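Local coordinates for SnoaL-like domain-containing protein (Burkholderia thailandensis E264, PDB 3H3H) that is of unknown function but adopts a SnoaL-like fold of the NTF2 clan and probably holds a small molecule in its cone-shaped interior, at residues 13-16 / 17-21; 31-34 / 35-39; 77-80 / 81-84. All coordinates share one frame; numbering follows the deposited sequence. Where two conformers were deposited one is given.

Interaction 1 (13-16 / 17-21); sequences FSRE and WIDAW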
loop_
_atom_site.group_PDB
_atom_site.type_symbol
_atom_site.label_atom_id
_atom_site.label_comp_id
_atom_site.label_asym_id
_atom_site.label_seq_id
_atom_site.Cartn_x
_atom_site.Cartn_y
_atom_site.Cartn_z
ATOM N N PHE B 13 -0.802 10.656 -11.843
ATOM C CA PHE B 13 -1.973 10.201 -11.132
ATOM C C PHE B 13 -1.987 10.840 -9.740
ATOM O O PHE B 13 -3.006 11.318 -9.239
ATOM C CB PHE B 13 -2.007 8.669 -10.996
ATOM C CG PHE B 13 -3.075 8.177 -10.064
ATOM C CD1 PHE B 13 -4.386 8.134 -10.460
ATOM C CD2 PHE B 13 -2.757 7.768 -8.790
ATOM C CE1 PHE B 13 -5.377 7.752 -9.573
ATOM C CE2 PHE B 13 -3.777 7.343 -7.890
ATOM C CZ PHE B 13 -5.041 7.350 -8.281
ATOM N N SER B 14 -0.878 10.749 -9.033
ATOM C CA SER B 14 -0.809 11.294 -7.677
ATOM C C SER B 14 -1.124 12.808 -7.639
ATOM O O SER B 14 -1.863 13.276 -6.801
ATOM C CB SER B 14 0.566 11.004 -7.090
ATOM O OG SER B 14 0.798 9.623 -7.031
ATOM N N ARG B 15 -0.535 13.566 -8.545
ATOM C CA ARG B 15 -0.762 15.002 -8.577
ATOM C C ARG B 15 -2.220 15.329 -8.905
ATOM O O ARG B 15 -2.790 16.246 -8.319
ATOM C CB ARG B 15 0.200 15.679 -9.570
ATOM C CG ARG B 15 0.011 17.185 -9.720
ATOM C CD ARG B 15 0.958 18.059 -8.883
ATOM N NE ARG B 15 0.903 19.422 -9.379
ATOM C CZ ARG B 15 1.778 19.939 -10.240
ATOM N NH1 ARG B 15 1.637 21.188 -10.662
ATOM N NH2 ARG B 15 2.797 19.210 -10.671
ATOM N N GLU B 16 -2.845 14.580 -9.811
ATOM C CA GLU B 16 -4.239 14.845 -10.141
ATOM C C GLU B 16 -5.121 14.428 -8.988
ATOM O O GLU B 16 -6.037 15.152 -8.664
ATOM C CB GLU B 16 -4.676 14.143 -11.427
ATOM C CG GLU B 16 -3.923 14.618 -12.602
ATOM C CD GLU B 16 -4.294 13.897 -13.904
ATOM O OE1 GLU B 16 -4.997 12.879 -13.901
ATOM O OE2 GLU B 16 -3.818 14.328 -14.952
ATOM N N TRP B 17 -4.840 13.279 -8.355
ATOM C CA TRP B 17 -5.697 12.771 -7.293
ATOM C C TRP B 17 -5.627 13.695 -6.092
ATOM O O TRP B 17 -6.656 14.063 -5.526
ATOM C CB TRP B 17 -5.245 11.348 -6.869
ATOM C CG TRP B 17 -6.128 10.695 -5.928
ATOM C CD1 TRP B 17 -7.221 9.907 -6.206
ATOM C CD2 TRP B 17 -5.927 10.616 -4.529
ATOM N NE1 TRP B 17 -7.778 9.456 -5.033
ATOM C CE2 TRP B 17 -6.955 9.803 -3.997
ATOM C CE3 TRP B 17 -4.991 11.177 -3.663
ATOM C CZ2 TRP B 17 -7.086 9.565 -2.630
ATOM C CZ3 TRP B 17 -5.097 10.884 -2.299
ATOM C CH2 TRP B 17 -6.141 10.117 -1.798
ATOM N N ILE B 18 -4.420 14.094 -5.685
ATOM C CA ILE B 18 -4.258 15.041 -4.577
ATOM C C ILE B 18 -4.956 16.376 -4.905
ATOM O O ILE B 18 -5.693 16.922 -4.092
ATOM C CB ILE B 18 -2.786 15.285 -4.284
ATOM C CG1 ILE B 18 -2.142 14.045 -3.692
ATOM C CG2 ILE B 18 -2.567 16.515 -3.339
ATOM C CD1 ILE B 18 -2.518 13.745 -2.259
ATOM N N ASP B 19 -4.729 16.854 -6.102
ATOM C CA ASP B 19 -5.318 18.143 -6.493
ATOM C C ASP B 19 -6.823 18.043 -6.535
ATOM O O ASP B 19 -7.480 19.021 -6.197
ATOM C CB ASP B 19 -4.790 18.598 -7.833
ATOM C CG ASP B 19 -3.354 19.115 -7.752
ATOM O OD1 ASP B 19 -2.794 19.235 -6.648
ATOM O OD2 ASP B 19 -2.779 19.388 -8.805
ATOM N N ALA B 20 -7.379 16.901 -6.936
ATOM C CA ALA B 20 -8.835 16.769 -7.054
ATOM C C ALA B 20 -9.477 16.812 -5.659
ATOM O O ALA B 20 -10.494 17.486 -5.437
ATOM C CB ALA B 20 -9.221 15.486 -7.778
ATOM N N TRP B 21 -8.890 16.090 -4.718
ATOM C CA TRP B 21 -9.318 16.145 -3.342
ATOM C C TRP B 21 -9.217 17.556 -2.779
ATOM O O TRP B 21 -10.161 18.074 -2.180
ATOM C CB TRP B 21 -8.517 15.151 -2.489
ATOM C CG TRP B 21 -9.132 13.767 -2.623
ATOM C CD1 TRP B 21 -8.711 12.756 -3.424
ATOM C CD2 TRP B 21 -10.294 13.299 -1.945
ATOM N NE1 TRP B 21 -9.528 11.683 -3.280
ATOM C CE2 TRP B 21 -10.502 11.984 -2.371
ATOM C CE3 TRP B 21 -11.173 13.852 -1.006
ATOM C CZ2 TRP B 21 -11.568 11.234 -1.944
ATOM C CZ3 TRP B 21 -12.229 13.070 -0.560
ATOM C CH2 TRP B 21 -12.392 11.770 -1.020
HETATM O O HOH W 1 -0.481 20.995 -7.936
#
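Arg15 and Asp19 meet one turn apart on the outer side of helix 7-22, a worked case of an i to i+4 ion pair that is only half direct. From CB, which points off the helix, the arginine chain runs to CG, anti to the backbone N and 3.7 Å from Asp19 OD2. The bend at chi2 (97°) carries CD and NE on past the same oxygen. NE, the guanidinium nitrogen closest to OD2, makes a long salt bridge at 3.7 Å, and the guanidinium at the tip stands 81° from the carboxylate plane. A water appears to link Arg15 NE to Asp19 OD2, doubtfully, since the arginine has two conformers and its 2.5 Å from NE is unusually short.

On the inner side, Phe13 and Trp17 run alongside each other in the same direction. Phe13 CZ comes within 3.9 Å of Trp17 CD1, and Trp17 CB sits over one phenyl face toward its rim; the ring planes, 30° apart, are slid so that little overlaps. Trp17 NE1 is hydrogen-bonded to Tyr33 OH, and an unidentified ligand lies near the indole. With nearly perpendicular planes, the exposed ion pair probably contributes modestly, while the aromatic pair belongs to the buried core.

Interaction 2 (31-34 / 35-39); sequences SHYA and DGFEM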
loop_
_atom_site.group_PDB
_atom_site.type_symbol
_atom_site.label_atom_id
_atom_site.label_comp_id
_atom_site.label_asym_id
_atom_site.label_seq_id
_atom_site.Cartn_x
_atom_site.Cartn_y
_atom_site.Cartn_z
ATOM N N SER B 31 -13.392 10.600 -11.432
ATOM C CA SER B 31 -12.962 10.383 -12.803
ATOM C C SER B 31 -11.794 9.404 -12.840
ATOM O O SER B 31 -11.580 8.780 -13.849
ATOM C CB SER B 31 -12.557 11.683 -13.504
ATOM O OG SER B 31 -11.308 12.168 -13.040
ATOM N N HIS B 32 -11.087 9.242 -11.727
ATOM C CA HIS B 32 -9.943 8.416 -11.700
ATOM C C HIS B 32 -10.285 6.947 -11.437
ATOM O O HIS B 32 -9.392 6.137 -11.452
ATOM C CB HIS B 32 -8.997 8.874 -10.605
ATOM C CG HIS B 32 -8.411 10.210 -10.921
ATOM N ND1 HIS B 32 -7.479 10.385 -11.931
ATOM C CD2 HIS B 32 -8.757 11.453 -10.498
ATOM C CE1 HIS B 32 -7.208 11.676 -12.041
ATOM N NE2 HIS B 32 -7.980 12.347 -11.200
ATOM N N TYR B 33 -11.545 6.685 -11.124
ATOM C CA TYR B 33 -11.971 5.353 -10.652
ATOM C C TYR B 33 -12.827 4.660 -11.687
ATOM O O TYR B 33 -13.611 5.292 -12.389
ATOM C CB TYR B 33 -12.741 5.498 -9.337
ATOM C CG TYR B 33 -11.904 5.988 -8.155
ATOM C CD1 TYR B 33 -11.597 7.349 -7.995
ATOM C CD2 TYR B 33 -11.369 5.113 -7.232
ATOM C CE1 TYR B 33 -10.851 7.782 -6.979
ATOM C CE2 TYR B 33 -10.622 5.531 -6.189
ATOM C CZ TYR B 33 -10.344 6.885 -6.042
ATOM O OH TYR B 33 -9.664 7.399 -4.961
ATOM N N ALA B 34 -12.667 3.346 -11.749
ATOM C CA ALA B 34 -13.464 2.483 -12.576
ATOM C C ALA B 34 -14.862 2.260 -11.967
ATOM O O ALA B 34 -15.050 2.399 -10.769
ATOM C CB ALA B 34 -12.762 1.133 -12.736
ATOM N N ASP B 35 -15.841 1.981 -12.820
ATOM C CA ASP B 35 -17.131 1.576 -12.316
ATOM C C ASP B 35 -16.946 0.355 -11.419
ATOM O O ASP B 35 -16.176 -0.563 -11.722
ATOM C CB ASP B 35 -18.075 1.228 -13.465
ATOM C CG ASP B 35 -18.452 2.453 -14.307
ATOM O OD1 ASP B 35 -18.520 3.554 -13.786
ATOM O OD2 ASP B 35 -18.723 2.272 -15.504
ATOM N N GLY B 36 -17.682 0.355 -10.311
ATOM C CA GLY B 36 -17.655 -0.729 -9.405
ATOM C C GLY B 36 -16.377 -0.910 -8.633
ATOM O O GLY B 36 -16.134 -1.973 -8.086
ATOM N N PHE B 37 -15.569 0.130 -8.541
ATOM C CA PHE B 37 -14.329 0.003 -7.766
ATOM C C PHE B 37 -14.569 -0.339 -6.309
ATOM O O PHE B 37 -15.582 0.063 -5.681
ATOM C CB PHE B 37 -13.480 1.278 -7.869
ATOM C CG PHE B 37 -13.932 2.409 -7.011
ATOM C CD1 PHE B 37 -14.926 3.293 -7.459
ATOM C CD2 PHE B 37 -13.307 2.686 -5.821
ATOM C CE1 PHE B 37 -15.313 4.353 -6.676
ATOM C CE2 PHE B 37 -13.716 3.741 -5.036
ATOM C CZ PHE B 37 -14.700 4.585 -5.479
ATOM N N GLU B 38 -13.618 -1.082 -5.760
ATOM C CA GLU B 38 -13.683 -1.498 -4.382
ATOM C C GLU B 38 -12.875 -0.541 -3.560
ATOM O O GLU B 38 -11.744 -0.217 -3.929
ATOM C CB GLU B 38 -13.075 -2.880 -4.225
ATOM C CG GLU B 38 -13.812 -3.983 -4.910
ATOM C CD GLU B 38 -13.071 -5.296 -4.722
ATOM O OE1 GLU B 38 -13.125 -5.825 -3.600
ATOM O OE2 GLU B 38 -12.404 -5.765 -5.675
HETATM N N MSE B 39 -13.433 -0.157 -2.414
HETATM C CA MSE B 39 -12.786 0.761 -1.457
HETATM C C MSE B 39 -12.710 0.095 -0.104
HETATM O O MSE B 39 -13.712 -0.469 0.376
HETATM C CB MSE B 39 -13.516 2.115 -1.346
HETATM C CG MSE B 39 -12.833 3.171 -0.421
HETATM SE SE MSE B 39 -11.137 3.676 -1.172
HETATM C CE MSE B 39 -10.179 4.041 0.472
#
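Tyr33 and Phe37, four residues apart, meet across a tight turn, and the aromatic contact dominates. The two rings are inclined by 41° with centroids 4.4 Å apart, an oblique pairing. Tyr33 CD2 lies over one face of the phenyl ring, toward its rim, and comes to 3.4 Å from Phe37 CD2. Its CB joins in with a CH-pi contact, 4.0 Å from the centroid of the Phe37 ring and close to the ring normal, so that the tyrosine covers the face with both its methylene and one ring edge atom. The phenylalanine reaches this place through a chi1 of 78°, which sets CG between its own backbone N and carbonyl carbon and turns the ring toward Tyr33.

Polar contacts are few. Phe37 N donates to Ala34 O at 3.2 Å, with the donor well above the carbonyl plane and an N-H...O angle of 140°, a bent bond. The same carbonyl oxygen lies at the edge of the phenyl ring, 3.4 Å from Phe37 CD1. Beyond the turn, Trp65 of helix 58-71 meets the tyrosine ring edge-to-face, and Val61 of the same helix packs against Phe37.

Backbone shape accounts for the rest: Gly36, with a positive phi, takes the third position of the turn. Ala34 to Phe37 thus form a type II beta turn, here the corner between strands 33-34 and 37-40, with two aromatic side chains packed together on the turn's inner side.

Interaction 3 (77-80 / 81-84); sequences FEWI and ATLA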
loop_
_atom_site.group_PDB
_atom_site.type_symbol
_atom_site.label_atom_id
_atom_site.label_comp_id
_atom_site.label_asym_id
_atom_site.label_seq_id
_atom_site.Cartn_x
_atom_site.Cartn_y
_atom_site.Cartn_z
ATOM N N PHE B 77 -5.123 17.539 1.642
ATOM C CA PHE B 77 -4.152 16.456 1.746
ATOM C C PHE B 77 -2.803 16.990 1.319
ATOM O O PHE B 77 -2.732 17.714 0.350
ATOM C CB PHE B 77 -4.493 15.358 0.776
ATOM C CG PHE B 77 -5.776 14.623 1.078
ATOM C CD1 PHE B 77 -6.406 14.713 2.325
ATOM C CD2 PHE B 77 -6.298 13.789 0.156
ATOM C CE1 PHE B 77 -7.564 13.975 2.564
ATOM C CE2 PHE B 77 -7.468 13.057 0.366
ATOM C CZ PHE B 77 -8.084 13.130 1.570
ATOM N N GLU B 78 -1.744 16.631 2.044
ATOM C CA GLU B 78 -0.377 16.975 1.613
ATOM C C GLU B 78 0.300 15.767 1.052
ATOM O O GLU B 78 0.560 14.818 1.784
ATOM C CB GLU B 78 0.485 17.569 2.783
ATOM C CG GLU B 78 1.932 17.779 2.391
ATOM C CD GLU B 78 2.733 18.514 3.430
ATOM O OE1 GLU B 78 2.182 18.865 4.487
ATOM O OE2 GLU B 78 3.913 18.727 3.160
ATOM N N TRP B 79 0.705 15.849 -0.201
ATOM C CA TRP B 79 1.413 14.752 -0.861
ATOM C C TRP B 79 2.843 14.611 -0.397
ATOM O O TRP B 79 3.625 15.555 -0.508
ATOM C CB TRP B 79 1.371 14.972 -2.339
ATOM C CG TRP B 79 1.982 13.935 -3.188
ATOM C CD1 TRP B 79 2.151 12.629 -2.910
ATOM C CD2 TRP B 79 2.467 14.126 -4.531
ATOM N NE1 TRP B 79 2.741 11.989 -3.950
ATOM C CE2 TRP B 79 2.953 12.883 -4.969
ATOM C CE3 TRP B 79 2.529 15.218 -5.396
ATOM C CZ2 TRP B 79 3.467 12.689 -6.249
ATOM C CZ3 TRP B 79 3.090 15.040 -6.682
ATOM C CH2 TRP B 79 3.567 13.793 -7.082
ATOM N N ILE B 80 3.170 13.463 0.171
ATOM C CA ILE B 80 4.532 13.164 0.643
ATOM C C ILE B 80 5.322 12.349 -0.366
ATOM O O ILE B 80 6.374 12.804 -0.822
ATOM C CB ILE B 80 4.538 12.463 2.003
ATOM C CG1 ILE B 80 3.859 13.358 3.049
ATOM C CG2 ILE B 80 5.960 12.087 2.403
ATOM C CD1 ILE B 80 3.554 12.644 4.381
ATOM N N ALA B 81 4.815 11.193 -0.789
ATOM C CA ALA B 81 5.574 10.407 -1.750
ATOM C C ALA B 81 4.657 9.503 -2.529
ATOM O O ALA B 81 3.583 9.154 -2.065
ATOM C CB ALA B 81 6.596 9.528 -0.983
ATOM N N THR B 82 5.108 9.059 -3.695
ATOM C CA THR B 82 4.372 8.068 -4.437
ATOM C C THR B 82 5.320 6.934 -4.786
ATOM O O THR B 82 6.465 7.188 -5.209
ATOM C CB THR B 82 3.808 8.635 -5.728
ATOM O OG1 THR B 82 2.674 9.433 -5.412
ATOM C CG2 THR B 82 3.300 7.518 -6.594
ATOM N N LEU B 83 4.841 5.715 -4.642
ATOM C CA LEU B 83 5.679 4.545 -4.922
ATOM C C LEU B 83 4.901 3.650 -5.860
ATOM O O LEU B 83 3.687 3.552 -5.762
ATOM C CB LEU B 83 6.008 3.822 -3.656
ATOM C CG LEU B 83 6.685 4.752 -2.635
ATOM C CD1 LEU B 83 5.633 5.309 -1.641
ATOM C CD2 LEU B 83 7.771 3.979 -1.906
ATOM N N ALA B 84 5.596 3.069 -6.811
ATOM C CA ALA B 84 4.935 2.264 -7.852
ATOM C C ALA B 84 5.181 0.790 -7.640
ATOM O O ALA B 84 6.288 0.365 -7.387
ATOM C CB ALA B 84 5.462 2.694 -9.248
#
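Strand 78-84 is kinked where residues 78-80 pass into 81-84: the two halves run at 50° to each other, and a classic beta bulge marks the bend, Ile80 and Ala81 both facing His92 on the neighbouring strand 88-94. The helix-like psi of Ile80 supplies the irregularity in an otherwise extended chain. This strand forms one edge of the mixed sheet within the chain and pairs as a hairpin with strand 88-94, while the second subunit reaches it through backbone hydrogen bonds from Ala84.

Because of the bulge, Trp79 and Thr82 can meet on one side of the strand although they are three residues apart. The indole extends along the chain, its CG anti to the backbone N, and its five-membered ring passes beside Ala81, with CD1 3.7 Å from Ala81 N. On the other side of the strand, Ile80 CG2 approaches Ala81 CB loosely, at 4.3 Å. Helix 7-22 covers the tryptophan and the threonine; Thr82 OG1 also bonds to Ser14 there. MES, probably from the crystallisation liquor, lies beside the indole and accepts from Thr82 N; such molecules sometimes mark pockets. Across the bulge Trp79 NE1 donates to Thr82 OG1 at 2.9 Å, the N-H...O angle being a bent 133° and the oxygen standing 23° out of the indole plane.

The three contacts follow one another along the chain in series, yet helix 7-22 brings them together. Interaction 1 lies on that helix, and its centre is about 15 Å from that of interaction 2 and about 10 Å from that of interaction 3. It touches both: Trp17 NE1 lies 2.8 Å from Tyr33 OH, a probable hydrogen bond, while Ser14 OG probably hydrogen-bonds Thr82 OG1 and Ser14 CB packs on Trp79 CZ2. Interactions 2 and 3 do not meet; their centres are about 20 Å apart, on opposite sides of the chain's centre, though both reach the same mixed sheet. The helix thus spans the sheet between a corner and a kinked edge strand, consistent with NTF2-like proteins.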